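Local coordinates for orphan protein TM0875 (Thermotoga maritima, PDB 1O22) that is of unknown function but forms a two-chain assembly and adopts a fold that was new when its structure was solved, with a helix packed on a mixed beta-sheet, at residues A[20-26]-A[157-163]; A[64-68]-A[126-132]; A[71-75]-A[113-117]; A[122-126]-A[144-148]. All coordinates share one frame; numbering follows the deposited sequence.

Contact 1: residues A[20-26]-A[157-163]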
loop_
_atom_site.group_PDB
_atom_site.type_symbol
_atom_site.label_atom_id
_atom_site.label_comp_id
_atom_site.label_asym_id
_atom_site.label_seq_id
_atom_site.Cartn_x
_atom_site.Cartn_y
_atom_site.Cartn_z
ATOM N N GLU A 20 12.315 -2.558 7.148
ATOM C CA GLU A 20 11.637 -3.821 6.970
ATOM C C GLU A 20 11.768 -4.601 8.277
ATOM O O GLU A 20 12.890 -4.891 8.712
ATOM C CB GLU A 20 12.269 -4.610 5.820
ATOM C CG GLU A 20 11.737 -6.029 5.680
ATOM C CD GLU A 20 12.423 -6.806 4.549
ATOM O OE1 GLU A 20 13.452 -7.446 4.823
ATOM O OE2 GLU A 20 11.943 -6.773 3.391
ATOM N N ILE A 21 10.626 -4.955 8.868
ATOM C CA ILE A 21 10.578 -5.694 10.123
ATOM C C ILE A 21 9.966 -7.087 9.887
ATOM O O ILE A 21 8.845 -7.220 9.367
ATOM C CB ILE A 21 9.791 -4.931 11.209
ATOM C CG1 ILE A 21 10.406 -3.565 11.428
ATOM C CG2 ILE A 21 9.725 -5.746 12.489
ATOM C CD1 ILE A 21 9.660 -2.703 12.309
ATOM N N LEU A 22 10.718 -8.118 10.266
ATOM C CA LEU A 22 10.248 -9.503 10.154
ATOM C C LEU A 22 10.006 -9.978 11.566
ATOM O O LEU A 22 10.896 -9.863 12.397
ATOM C CB LEU A 22 11.317 -10.374 9.479
ATOM C CG LEU A 22 11.848 -9.881 8.137
ATOM C CD1 LEU A 22 13.057 -10.741 7.691
ATOM C CD2 LEU A 22 10.765 -9.924 7.088
ATOM N N TYR A 23 8.812 -10.473 11.861
ATOM C CA TYR A 23 8.506 -10.932 13.206
ATOM C C TYR A 23 8.237 -12.427 13.167
ATOM O O TYR A 23 7.851 -12.959 12.131
ATOM C CB TYR A 23 7.327 -10.157 13.842
ATOM C CG TYR A 23 5.981 -10.381 13.187
ATOM C CD1 TYR A 23 5.166 -11.440 13.563
ATOM C CD2 TYR A 23 5.530 -9.516 12.192
ATOM C CE1 TYR A 23 3.987 -11.656 12.955
ATOM C CE2 TYR A 23 4.340 -9.725 11.585
ATOM C CZ TYR A 23 3.553 -10.770 11.977
ATOM O OH TYR A 23 2.348 -10.964 11.322
ATOM N N TYR A 24 8.465 -13.094 14.306
ATOM C CA TYR A 24 8.367 -14.549 14.398
ATOM C C TYR A 24 7.838 -14.941 15.747
ATOM O O TYR A 24 8.357 -14.469 16.768
ATOM C CB TYR A 24 9.768 -15.213 14.258
ATOM C CG TYR A 24 10.571 -14.774 13.060
ATOM C CD1 TYR A 24 10.402 -15.384 11.827
ATOM C CD2 TYR A 24 11.489 -13.739 13.157
ATOM C CE1 TYR A 24 11.134 -14.987 10.711
ATOM C CE2 TYR A 24 12.243 -13.338 12.047
ATOM C CZ TYR A 24 12.052 -13.969 10.825
ATOM O OH TYR A 24 12.771 -13.597 9.707
ATOM N N LYS A 25 6.874 -15.845 15.777
ATOM C CA LYS A 25 6.481 -16.437 17.053
ATOM C C LYS A 25 7.639 -17.270 17.669
ATOM O O LYS A 25 8.209 -18.172 17.025
ATOM C CB LYS A 25 5.201 -17.261 16.940
ATOM C CG LYS A 25 4.554 -17.568 18.339
ATOM C CD LYS A 25 3.110 -17.842 18.228
ATOM C CE LYS A 25 2.399 -17.668 19.512
ATOM N NZ LYS A 25 1.013 -18.199 19.352
ATOM N N LYS A 26 8.005 -16.920 18.893
ATOM C CA LYS A 26 9.027 -17.656 19.645
ATOM C C LYS A 26 8.754 -19.150 19.649
ATOM O O LYS A 26 7.592 -19.592 19.747
ATOM C CB LYS A 26 9.101 -17.195 21.082
ATOM C CG LYS A 26 9.773 -15.897 21.313
ATOM C CD LYS A 26 9.629 -15.489 22.774
ATOM C CE LYS A 26 10.503 -14.291 23.161
ATOM N NZ LYS A 26 10.242 -13.813 24.586
ATOM N N GLY A 157 5.466 -10.602 24.263
ATOM C CA GLY A 157 6.481 -11.432 24.884
ATOM C C GLY A 157 6.660 -12.796 24.223
ATOM O O GLY A 157 7.612 -13.513 24.547
ATOM N N GLU A 158 5.751 -13.148 23.306
ATOM C CA GLU A 158 5.807 -14.396 22.562
ATOM C C GLU A 158 6.434 -14.277 21.181
ATOM O O GLU A 158 6.388 -15.221 20.416
ATOM C CB GLU A 158 4.378 -14.992 22.466
ATOM C CG GLU A 158 3.871 -15.444 23.829
ATOM C CD GLU A 158 2.462 -16.025 23.828
ATOM O OE1 GLU A 158 1.801 -16.079 22.780
ATOM O OE2 GLU A 158 2.008 -16.435 24.920
ATOM N N TYR A 159 7.013 -13.129 20.873
ATOM C CA TYR A 159 7.635 -12.835 19.580
ATOM C C TYR A 159 9.059 -12.319 19.682
ATOM O O TYR A 159 9.436 -11.673 20.657
ATOM C CB TYR A 159 6.811 -11.772 18.800
ATOM C CG TYR A 159 5.464 -12.298 18.403
ATOM C CD1 TYR A 159 5.274 -12.882 17.187
ATOM C CD2 TYR A 159 4.409 -12.279 19.295
ATOM C CE1 TYR A 159 4.081 -13.416 16.854
ATOM C CE2 TYR A 159 3.198 -12.806 18.979
ATOM C CZ TYR A 159 3.029 -13.374 17.738
ATOM O OH TYR A 159 1.814 -13.913 17.416
ATOM N N THR A 160 9.836 -12.624 18.653
ATOM C CA THR A 160 11.048 -11.899 18.345
ATOM C C THR A 160 10.841 -11.182 17.014
ATOM O O THR A 160 9.913 -11.494 16.243
ATOM C CB THR A 160 12.264 -12.823 18.253
ATOM O OG1 THR A 160 12.144 -13.722 17.141
ATOM C CG2 THR A 160 12.376 -13.718 19.477
ATOM N N PHE A 161 11.682 -10.207 16.737
ATOM C CA PHE A 161 11.636 -9.527 15.432
ATOM C C PHE A 161 13.026 -9.046 15.018
ATOM O O PHE A 161 13.878 -8.832 15.868
ATOM C CB PHE A 161 10.588 -8.399 15.423
ATOM C CG PHE A 161 10.819 -7.328 16.456
ATOM C CD1 PHE A 161 11.664 -6.268 16.184
ATOM C CD2 PHE A 161 10.199 -7.394 17.700
ATOM C CE1 PHE A 161 11.931 -5.294 17.150
ATOM C CE2 PHE A 161 10.438 -6.421 18.645
ATOM C CZ PHE A 161 11.310 -5.364 18.374
ATOM N N SER A 162 13.273 -8.940 13.718
ATOM C CA SER A 162 14.493 -8.292 13.214
ATOM C C SER A 162 14.161 -7.116 12.302
ATOM O O SER A 162 13.127 -7.101 11.607
ATOM C CB SER A 162 15.381 -9.271 12.443
ATOM O OG SER A 162 14.644 -9.874 11.396
ATOM N N VAL A 163 15.080 -6.152 12.295
ATOM C CA VAL A 163 14.937 -4.920 11.555
ATOM C C VAL A 163 16.036 -4.843 10.486
ATOM O O VAL A 163 17.174 -5.202 10.749
ATOM C CB VAL A 163 15.063 -3.739 12.497
ATOM C CG1 VAL A 163 14.702 -2.422 11.761
ATOM C CG2 VAL A 163 14.180 -3.934 13.691
HETATM O O HOH W 1 0.010 -15.201 19.248
HETATM O O HOH W 2 0.356 -18.862 22.116
#

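Contact 2: residues A[64-68]-A[126-132]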
loop_
_atom_site.group_PDB
_atom_site.type_symbol
_atom_site.label_atom_id
_atom_site.label_comp_id
_atom_site.label_asym_id
_atom_site.label_seq_id
_atom_site.Cartn_x
_atom_site.Cartn_y
_atom_site.Cartn_z
ATOM N N SER A 64 8.831 9.416 11.042
ATOM C CA SER A 64 9.008 10.839 10.830
ATOM C C SER A 64 9.019 11.558 12.157
ATOM O O SER A 64 8.143 11.349 12.996
ATOM C CB SER A 64 7.862 11.360 9.978
ATOM O OG SER A 64 7.889 10.779 8.692
ATOM N N VAL A 65 10.004 12.413 12.357
ATOM C CA VAL A 65 10.063 13.296 13.514
ATOM C C VAL A 65 9.573 14.701 13.098
ATOM O O VAL A 65 10.040 15.268 12.126
ATOM C CB VAL A 65 11.469 13.371 14.097
ATOM C CG1 VAL A 65 11.501 14.248 15.372
ATOM C CG2 VAL A 65 11.936 11.966 14.447
ATOM N N LEU A 66 8.620 15.246 13.844
ATOM C CA LEU A 66 8.077 16.580 13.575
ATOM C C LEU A 66 9.002 17.588 14.208
ATOM O O LEU A 66 9.527 17.352 15.269
ATOM C CB LEU A 66 6.662 16.694 14.147
ATOM C CG LEU A 66 5.773 15.561 13.577
ATOM C CD1 LEU A 66 4.747 15.136 14.605
ATOM C CD2 LEU A 66 5.165 15.988 12.287
ATOM N N GLU A 67 9.217 18.703 13.546
ATOM C CA GLU A 67 10.083 19.734 14.064
ATOM C C GLU A 67 9.443 20.427 15.223
ATOM O O GLU A 67 8.238 20.350 15.426
ATOM C CB GLU A 67 10.455 20.761 12.982
ATOM C CG GLU A 67 11.382 20.180 11.920
ATOM C CD GLU A 67 12.243 21.231 11.247
ATOM O OE1 GLU A 67 11.801 21.806 10.226
ATOM O OE2 GLU A 67 13.357 21.493 11.747
ATOM N N GLU A 68 10.285 21.068 16.016
ATOM C CA GLU A 68 9.830 21.825 17.155
ATOM C C GLU A 68 8.858 22.913 16.691
ATOM O O GLU A 68 9.080 23.531 15.659
ATOM C CB GLU A 68 11.052 22.415 17.869
ATOM C CG GLU A 68 10.709 23.260 19.070
ATOM C CD GLU A 68 11.917 23.552 19.974
ATOM O OE1 GLU A 68 13.092 23.285 19.555
ATOM O OE2 GLU A 68 11.670 24.063 21.104
ATOM N N TYR A 126 4.618 9.074 13.479
ATOM C CA TYR A 126 4.923 10.491 13.593
ATOM C C TYR A 126 5.091 10.763 15.046
ATOM O O TYR A 126 4.237 10.379 15.860
ATOM C CB TYR A 126 3.773 11.328 13.046
ATOM C CG TYR A 126 3.498 11.014 11.623
ATOM C CD1 TYR A 126 4.132 11.709 10.603
ATOM C CD2 TYR A 126 2.602 9.994 11.285
ATOM C CE1 TYR A 126 3.882 11.376 9.270
ATOM C CE2 TYR A 126 2.351 9.682 10.022
ATOM C CZ TYR A 126 2.983 10.374 8.999
ATOM O OH TYR A 126 2.689 9.998 7.720
ATOM N N VAL A 127 6.222 11.355 15.398
ATOM C CA VAL A 127 6.501 11.656 16.776
ATOM C C VAL A 127 7.007 13.091 16.893
ATOM O O VAL A 127 7.707 13.597 16.016
ATOM C CB VAL A 127 7.528 10.698 17.372
ATOM C CG1 VAL A 127 6.903 9.333 17.656
ATOM C CG2 VAL A 127 8.756 10.555 16.452
ATOM N N PRO A 128 6.671 13.747 17.986
ATOM C CA PRO A 128 7.136 15.109 18.189
ATOM C C PRO A 128 8.594 15.149 18.583
ATOM O O PRO A 128 9.073 14.331 19.379
ATOM C CB PRO A 128 6.247 15.634 19.330
ATOM C CG PRO A 128 5.655 14.468 19.971
ATOM C CD PRO A 128 5.858 13.257 19.106
ATOM N N TYR A 129 9.302 16.113 18.025
ATOM C CA TYR A 129 10.703 16.287 18.333
ATOM C C TYR A 129 10.957 16.234 19.846
ATOM O O TYR A 129 11.849 15.511 20.343
ATOM C CB TYR A 129 11.195 17.631 17.795
ATOM C CG TYR A 129 12.596 18.028 18.288
ATOM C CD1 TYR A 129 13.715 17.234 17.984
ATOM C CD2 TYR A 129 12.794 19.169 19.068
ATOM C CE1 TYR A 129 14.997 17.562 18.440
ATOM C CE2 TYR A 129 14.085 19.526 19.526
ATOM C CZ TYR A 129 15.181 18.707 19.209
ATOM O OH TYR A 129 16.463 19.018 19.636
ATOM N N SER A 130 10.158 17.014 20.557
ATOM C CA SER A 130 10.320 17.164 21.970
ATOM C C SER A 130 10.243 15.818 22.744
ATOM O O SER A 130 10.885 15.687 23.778
ATOM C CB SER A 130 9.274 18.151 22.479
ATOM O OG SER A 130 7.970 17.741 22.112
ATOM N N SER A 131 9.464 14.852 22.246
ATOM C CA SER A 131 9.339 13.533 22.883
ATOM C C SER A 131 10.455 12.488 22.606
ATOM O O SER A 131 10.615 11.528 23.357
ATOM C CB SER A 131 7.999 12.911 22.504
ATOM O OG SER A 131 6.965 13.623 23.145
ATOM N N VAL A 132 11.184 12.645 21.517
ATOM C CA VAL A 132 12.123 11.598 21.083
ATOM C C VAL A 132 13.528 12.153 20.923
ATOM O O VAL A 132 14.308 11.566 20.182
ATOM C CB VAL A 132 11.689 10.972 19.751
ATOM C CG1 VAL A 132 10.293 10.351 19.903
ATOM C CG2 VAL A 132 11.715 12.007 18.602
#

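Contact 3: residues A[71-75]-A[113-117]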
loop_
_atom_site.group_PDB
_atom_site.type_symbol
_atom_site.label_atom_id
_atom_site.label_comp_id
_atom_site.label_asym_id
_atom_site.label_seq_id
_atom_site.Cartn_x
_atom_site.Cartn_y
_atom_site.Cartn_z
ATOM N N GLU A 71 2.748 20.629 15.472
ATOM C CA GLU A 71 1.782 19.610 15.921
ATOM C C GLU A 71 1.837 18.319 15.155
ATOM O O GLU A 71 2.107 18.331 13.952
ATOM C CB GLU A 71 0.379 20.162 15.769
ATOM C CG GLU A 71 0.097 21.318 16.685
ATOM C CD GLU A 71 -1.304 21.871 16.520
ATOM O OE1 GLU A 71 -1.591 22.445 15.455
ATOM O OE2 GLU A 71 -2.098 21.763 17.473
ATOM N N VAL A 72 1.600 17.215 15.857
ATOM C CA VAL A 72 1.443 15.906 15.226
ATOM C C VAL A 72 0.135 15.885 14.437
ATOM O O VAL A 72 -0.810 16.560 14.788
ATOM C CB VAL A 72 1.431 14.696 16.272
ATOM C CG1 VAL A 72 2.763 14.594 17.012
ATOM C CG2 VAL A 72 0.221 14.768 17.252
ATOM N N PRO A 73 0.113 15.135 13.362
ATOM C CA PRO A 73 -1.092 14.977 12.568
ATOM C C PRO A 73 -2.137 14.123 13.295
ATOM O O PRO A 73 -1.826 13.232 14.055
ATOM C CB PRO A 73 -0.575 14.248 11.316
ATOM C CG PRO A 73 0.657 13.555 11.728
ATOM C CD PRO A 73 1.246 14.338 12.847
ATOM N N SER A 74 -3.391 14.452 13.091
ATOM C CA SER A 74 -4.485 13.571 13.425
ATOM C C SER A 74 -5.115 12.881 12.238
ATOM O O SER A 74 -5.711 11.842 12.431
ATOM C CB SER A 74 -5.568 14.344 14.171
ATOM O OG SER A 74 -5.075 14.758 15.416
ATOM N N PHE A 75 -5.082 13.478 11.040
ATOM C CA PHE A 75 -5.652 12.819 9.837
ATOM C C PHE A 75 -4.681 12.892 8.670
ATOM O O PHE A 75 -3.908 13.811 8.595
ATOM C CB PHE A 75 -6.955 13.451 9.387
ATOM C CG PHE A 75 -8.024 13.332 10.358
ATOM C CD1 PHE A 75 -8.891 12.228 10.334
ATOM C CD2 PHE A 75 -8.169 14.314 11.345
ATOM C CE1 PHE A 75 -9.916 12.123 11.268
ATOM C CE2 PHE A 75 -9.170 14.206 12.270
ATOM C CZ PHE A 75 -10.050 13.118 12.246
ATOM N N ASP A 113 2.838 9.331 22.829
ATOM C CA ASP A 113 3.034 10.526 21.971
ATOM C C ASP A 113 3.085 10.261 20.473
ATOM O O ASP A 113 3.126 11.210 19.652
ATOM C CB ASP A 113 4.342 11.219 22.338
ATOM C CG ASP A 113 4.358 11.704 23.748
ATOM O OD1 ASP A 113 3.290 11.641 24.411
ATOM O OD2 ASP A 113 5.397 12.148 24.284
HETATM N N MSE A 114 3.081 8.988 20.097
HETATM C CA MSE A 114 3.182 8.620 18.692
HETATM C C MSE A 114 1.800 8.605 18.028
HETATM O O MSE A 114 0.790 8.231 18.650
HETATM C CB MSE A 114 3.976 7.307 18.593
HETATM C CG MSE A 114 3.762 6.363 17.507
HETATM SE SE MSE A 114 4.871 4.664 17.940
HETATM C CE MSE A 114 6.476 5.334 18.650
ATOM N N LYS A 115 1.775 9.076 16.779
ATOM C CA LYS A 115 0.647 8.886 15.861
ATOM C C LYS A 115 1.032 7.910 14.744
ATOM O O LYS A 115 2.100 7.954 14.196
ATOM C CB LYS A 115 0.197 10.204 15.258
ATOM C CG LYS A 115 -0.257 11.191 16.234
ATOM C CD LYS A 115 -1.393 10.697 17.154
ATOM C CE LYS A 115 -2.724 11.036 16.639
ATOM N NZ LYS A 115 -3.009 12.464 16.900
ATOM N N ILE A 116 0.112 7.041 14.407
ATOM C CA ILE A 116 0.400 5.891 13.562
ATOM C C ILE A 116 -0.664 5.826 12.477
ATOM O O ILE A 116 -1.869 5.788 12.768
ATOM C CB ILE A 116 0.365 4.590 14.394
ATOM C CG1 ILE A 116 1.403 4.634 15.514
ATOM C CG2 ILE A 116 0.507 3.374 13.490
ATOM C CD1 ILE A 116 0.911 4.079 16.742
ATOM N N LEU A 117 -0.181 5.823 11.248
ATOM C CA LEU A 117 -0.960 5.626 10.040
ATOM C C LEU A 117 -0.665 4.222 9.514
ATOM O O LEU A 117 0.484 3.859 9.300
ATOM C CB LEU A 117 -0.527 6.621 8.984
ATOM C CG LEU A 117 -1.329 6.696 7.686
ATOM C CD1 LEU A 117 -2.830 6.982 7.916
ATOM C CD2 LEU A 117 -0.690 7.786 6.838
#

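Contact 4: residues A[122-126]-A[144-148]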
loop_
_atom_site.group_PDB
_atom_site.type_symbol
_atom_site.label_atom_id
_atom_site.label_comp_id
_atom_site.label_asym_id
_atom_site.label_seq_id
_atom_site.Cartn_x
_atom_site.Cartn_y
_atom_site.Cartn_z
ATOM N N TRP A 122 2.090 -1.733 5.907
ATOM C CA TRP A 122 2.951 -0.540 5.807
ATOM C C TRP A 122 2.511 0.471 6.869
ATOM O O TRP A 122 1.344 0.828 6.919
ATOM C CB TRP A 122 2.833 0.109 4.413
ATOM C CG TRP A 122 3.474 -0.741 3.348
ATOM C CD1 TRP A 122 2.965 -1.872 2.784
ATOM C CD2 TRP A 122 4.763 -0.534 2.734
ATOM N NE1 TRP A 122 3.847 -2.385 1.857
ATOM C CE2 TRP A 122 4.958 -1.583 1.800
ATOM C CE3 TRP A 122 5.771 0.438 2.870
ATOM C CZ2 TRP A 122 6.116 -1.692 1.015
ATOM C CZ3 TRP A 122 6.930 0.318 2.084
ATOM C CH2 TRP A 122 7.083 -0.734 1.177
ATOM N N TYR A 123 3.439 0.925 7.692
ATOM C CA TYR A 123 3.105 1.792 8.811
ATOM C C TYR A 123 3.961 3.031 8.729
ATOM O O TYR A 123 5.083 2.948 8.330
ATOM C CB TYR A 123 3.349 1.084 10.142
ATOM C CG TYR A 123 2.395 -0.049 10.400
ATOM C CD1 TYR A 123 1.281 0.125 11.208
ATOM C CD2 TYR A 123 2.623 -1.299 9.864
ATOM C CE1 TYR A 123 0.419 -0.925 11.461
ATOM C CE2 TYR A 123 1.771 -2.352 10.107
ATOM C CZ TYR A 123 0.665 -2.169 10.893
ATOM O OH TYR A 123 -0.202 -3.230 11.138
ATOM N N LYS A 124 3.393 4.167 9.117
ATOM C CA LYS A 124 4.129 5.429 9.221
ATOM C C LYS A 124 3.838 5.969 10.606
ATOM O O LYS A 124 2.683 6.054 11.001
ATOM C CB LYS A 124 3.619 6.422 8.180
ATOM C CG LYS A 124 3.830 6.028 6.730
ATOM C CD LYS A 124 3.083 6.988 5.830
ATOM C CE LYS A 124 3.471 6.864 4.370
ATOM N NZ LYS A 124 2.492 7.645 3.538
ATOM N N ILE A 125 4.882 6.267 11.366
ATOM C CA ILE A 125 4.711 6.855 12.655
ATOM C C ILE A 125 5.275 8.243 12.692
ATOM O O ILE A 125 6.224 8.563 11.993
ATOM C CB ILE A 125 5.309 5.958 13.757
ATOM C CG1 ILE A 125 6.807 5.848 13.650
ATOM C CG2 ILE A 125 4.625 4.531 13.709
ATOM C CD1 ILE A 125 7.407 5.215 14.907
ATOM N N TYR A 126 4.618 9.074 13.479
ATOM C CA TYR A 126 4.923 10.491 13.593
ATOM C C TYR A 126 5.091 10.763 15.046
ATOM O O TYR A 126 4.237 10.379 15.860
ATOM C CB TYR A 126 3.773 11.328 13.046
ATOM C CG TYR A 126 3.498 11.014 11.623
ATOM C CD1 TYR A 126 4.132 11.709 10.603
ATOM C CD2 TYR A 126 2.602 9.994 11.285
ATOM C CE1 TYR A 126 3.882 11.376 9.270
ATOM C CE2 TYR A 126 2.351 9.682 10.022
ATOM C CZ TYR A 126 2.983 10.374 8.999
ATOM O OH TYR A 126 2.689 9.998 7.720
ATOM N N PHE A 144 6.841 0.812 18.931
ATOM C CA PHE A 144 5.961 0.534 17.819
ATOM C C PHE A 144 5.496 -0.934 17.823
ATOM O O PHE A 144 4.326 -1.201 17.551
ATOM C CB PHE A 144 6.573 0.870 16.466
ATOM C CG PHE A 144 5.785 0.338 15.347
ATOM C CD1 PHE A 144 4.581 0.925 14.995
ATOM C CD2 PHE A 144 6.208 -0.798 14.664
ATOM C CE1 PHE A 144 3.804 0.401 13.971
ATOM C CE2 PHE A 144 5.422 -1.343 13.658
ATOM C CZ PHE A 144 4.243 -0.732 13.288
HETATM N N MSE A 145 6.414 -1.858 18.135
HETATM C CA MSE A 145 6.126 -3.288 18.103
HETATM C C MSE A 145 5.173 -3.728 19.217
HETATM O O MSE A 145 4.323 -4.610 18.989
HETATM C CB MSE A 145 7.398 -4.127 18.052
HETATM C CG MSE A 145 8.141 -4.014 16.721
HETATM SE SE MSE A 145 7.042 -4.349 15.092
HETATM C CE MSE A 145 6.917 -6.435 15.283
ATOM N N LYS A 146 5.216 -3.032 20.352
ATOM C CA LYS A 146 4.207 -3.242 21.389
ATOM C C LYS A 146 2.835 -2.827 20.886
ATOM O O LYS A 146 1.883 -3.553 21.068
ATOM C CB LYS A 146 4.499 -2.435 22.639
ATOM C CG LYS A 146 5.427 -3.058 23.615
ATOM C CD LYS A 146 5.662 -2.105 24.795
ATOM C CE LYS A 146 6.967 -1.286 24.692
ATOM N NZ LYS A 146 8.083 -1.823 25.564
ATOM N N TYR A 147 2.745 -1.634 20.291
ATOM C CA TYR A 147 1.536 -1.184 19.629
ATOM C C TYR A 147 1.036 -2.194 18.593
ATOM O O TYR A 147 -0.165 -2.528 18.571
ATOM C CB TYR A 147 1.726 0.187 18.934
ATOM C CG TYR A 147 0.644 0.475 17.930
ATOM C CD1 TYR A 147 -0.607 0.983 18.338
ATOM C CD2 TYR A 147 0.832 0.214 16.582
ATOM C CE1 TYR A 147 -1.617 1.227 17.424
ATOM C CE2 TYR A 147 -0.175 0.436 15.667
ATOM C CZ TYR A 147 -1.388 0.968 16.081
ATOM O OH TYR A 147 -2.377 1.199 15.129
ATOM N N PHE A 148 1.943 -2.654 17.741
ATOM C CA PHE A 148 1.611 -3.561 16.653
ATOM C C PHE A 148 1.018 -4.897 17.163
ATOM O O PHE A 148 -0.064 -5.302 16.775
ATOM C CB PHE A 148 2.839 -3.799 15.744
ATOM C CG PHE A 148 2.608 -4.866 14.682
ATOM C CD1 PHE A 148 1.954 -4.575 13.514
ATOM C CD2 PHE A 148 3.007 -6.184 14.915
ATOM C CE1 PHE A 148 1.699 -5.561 12.580
ATOM C CE2 PHE A 148 2.788 -7.175 13.977
ATOM C CZ PHE A 148 2.113 -6.877 12.818
#

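Contact 1: residues A[20-26]-A[157-163]
K26 lies along the backbone of G157 and E158 with its chain extended beyond CG. Its CB sits 3.4 Å from E158 O, CG brushes T160 CG2 as well as that same oxygen, CD and CE pass beside G157 O, and NZ closes on G157 O at 2.6 Å. The ammonium comes in tilted 30° from the carbonyl plane, while the K26 backbone N binds E158 O. Behind this end, strands 20-25 and 159-163 pair antiparallel: L22 and S162 exchange two backbone bonds, and Y24 and T160 do the same. I21, Y23, F161 and V163 share the face toward helix 137-152, with I21 CG2 4.0 Å from F161 CB. The Y23 and Y159 side chains run side by side and their rings meet obliquely, planes 68° apart; their hydroxyls bond to S53 O and E54 O. K25 and E158 also run alongside each other, but K25 NZ stays 4.1 Å from E158 OE1. One water bridges those two groups, and a second joins K25 NZ to Y159 OH. The strand end is thus held by lysine N-H groups on main-chain oxygens, whereas K25 and E158, too far apart for a salt bridge, are linked through water and probably still attract each other.

Contact 2: residues A[64-68]-A[126-132]
V65 overlaps three residues of 126-132 with its two methyls. CG1, anti to the backbone N, lies against Y129 CA at 3.7 Å and meets V132 CG2 tip to tip at 3.9 Å. V65 CG2 lies 4.0 Å from V127 CG2, the two side chains crossing at a slant. V127 and V132 also touch L140 of helix 137-152, so this small apolar patch continues onto the helix.

The other face of the pairing carries S64, L66, Y126 and P128. S64 CB packs 3.8 Å from Y126 CD1, while L66 lays its CB, CG and CD1 along the V127 carbonyl, with CD1 3.6 Å from V127 O. On this face L66 and P128 also touch V72, and Y126 packs on L80 of the second subunit.

Strands 64-66 and 126-128 run parallel, their axes inclined by 33°. V127 N donates to S64 O, and L66 N donates to V127 O in an almost straight bond, 174° at the hydrogen. A weak bond from Y129 N to L66 O follows as the chain turns out of the strand, where S131 N bonds back to P128 O. From within this turn the Y129 side chain slants across E68, with Y129 CD2 3.9 Å from E68 CB and the ring 34° from the carboxylate plane.

Chemically the contact is graded: main-chain bonds and methyl packing at the strand ends give way to exposed acidic and hydroxyl groups, where E68 and Y129 meet by van der Waals contact, with no hydrogen bond between them.

Contact 3: residues A[71-75]-A[113-117]
The polar part of this contact rests on K115, whose ammonium reaches across to the main chain of P73. K115 NZ donates to P73 O at 3.2 Å, coming in 32° from the carbonyl plane, and makes a second, weak bond to S74 OG at 3.4 Å. The lysine chain is folded rather than extended: bends at chi2 (-56°), chi3 and chi4 curl it around the P73 carbonyl, so that K115 CG lies 3.4 Å and K115 CE 3.5 Å from P73 O. One carbonyl oxygen therefore sits in the hollow of the curled chain, and its negative end probably helps to stabilise the lysine charge.

The apolar part is small. V72 CG2 rests 3.7 Å from K115 CG, the two side chains crossing at about a right angle, and V72 CG1 approaches D113 O only loosely. K115 also packs on L108 and S110 of strand 100-111, while V72 and P73 settle on L66, and P73 on Y126. The D113 carboxylate bonds through OD2 to S131 OG.

No backbone bond joins the two segments. Instead S74 pairs with L108, and F75 forms an antiparallel pair with a strand of the second subunit, so the sheet runs on through the interface; P73 also meets L80 of that subunit. The arrangement is that of a connection lying over one face of a mixed sheet: the chain leaves interior strand 56-66, passes above K115 on strand 114-119 and enters strand 75-81, outermost within this chain.

Contact 4: residues A[122-126]-A[144-148]
Y123 and F144 make the tight centre of a helix-on-sheet packing, in an aromatic cluster completed by F148. F144 comes from helix 137-152 with its ring edge toward the face of Y123: F144 CZ stands 3.5 Å from Y123 CG, displaced toward the rim, and the planes are 65° apart in this edge-to-face pair. With its CG anti to the backbone N (chi1 169°), F144 projects toward strand 122-126, where I125 CG2 also touches F144 CD1 at 3.8 Å. I125 in turn packs on M114 and I116 of the neighbouring strand 114-119.

Packing is slacker toward Y147, whose ring edge comes no nearer than 4.5 Å, from CE2 to Y123 CE1; its hydroxyl turns to D109. The other face of the strand is more polar, with K124, partly exposed, forming a salt bridge with E104 of the second subunit. K146, likewise partly exposed, lies on the far side of the helix from Y123. The helix-facing side holds the cluster of Y123, F144 and F148, which continues through F148 to Y23. At the tip of its side chain, Y123 OH meets the edge of the F148 ring, near the ring plane, 3.3 Å from CE1.

In the fold
All four contacts reach one mixed sheet, whose strands run in the order 75-81, 100-111, 114-119, 122-128, 56-66, 19-25, 159-165. Contact 1 joins the N- and C-terminal strands at one edge and encloses the other three in sequence. Contact 2 pairs the interior strands 56-66 and 122-128 toward one end of the molecule, its centre about 26 Å from that of contact 1; contact 3, its centre about 10 Å from that of contact 2, leads to the opposite edge and the second subunit. Contact 4, centred about 6 Å from the middle of the chain, sets helix 137-152 on the sheet and touches the other three. One sheet face thus builds the core, while the other helps form the dimer.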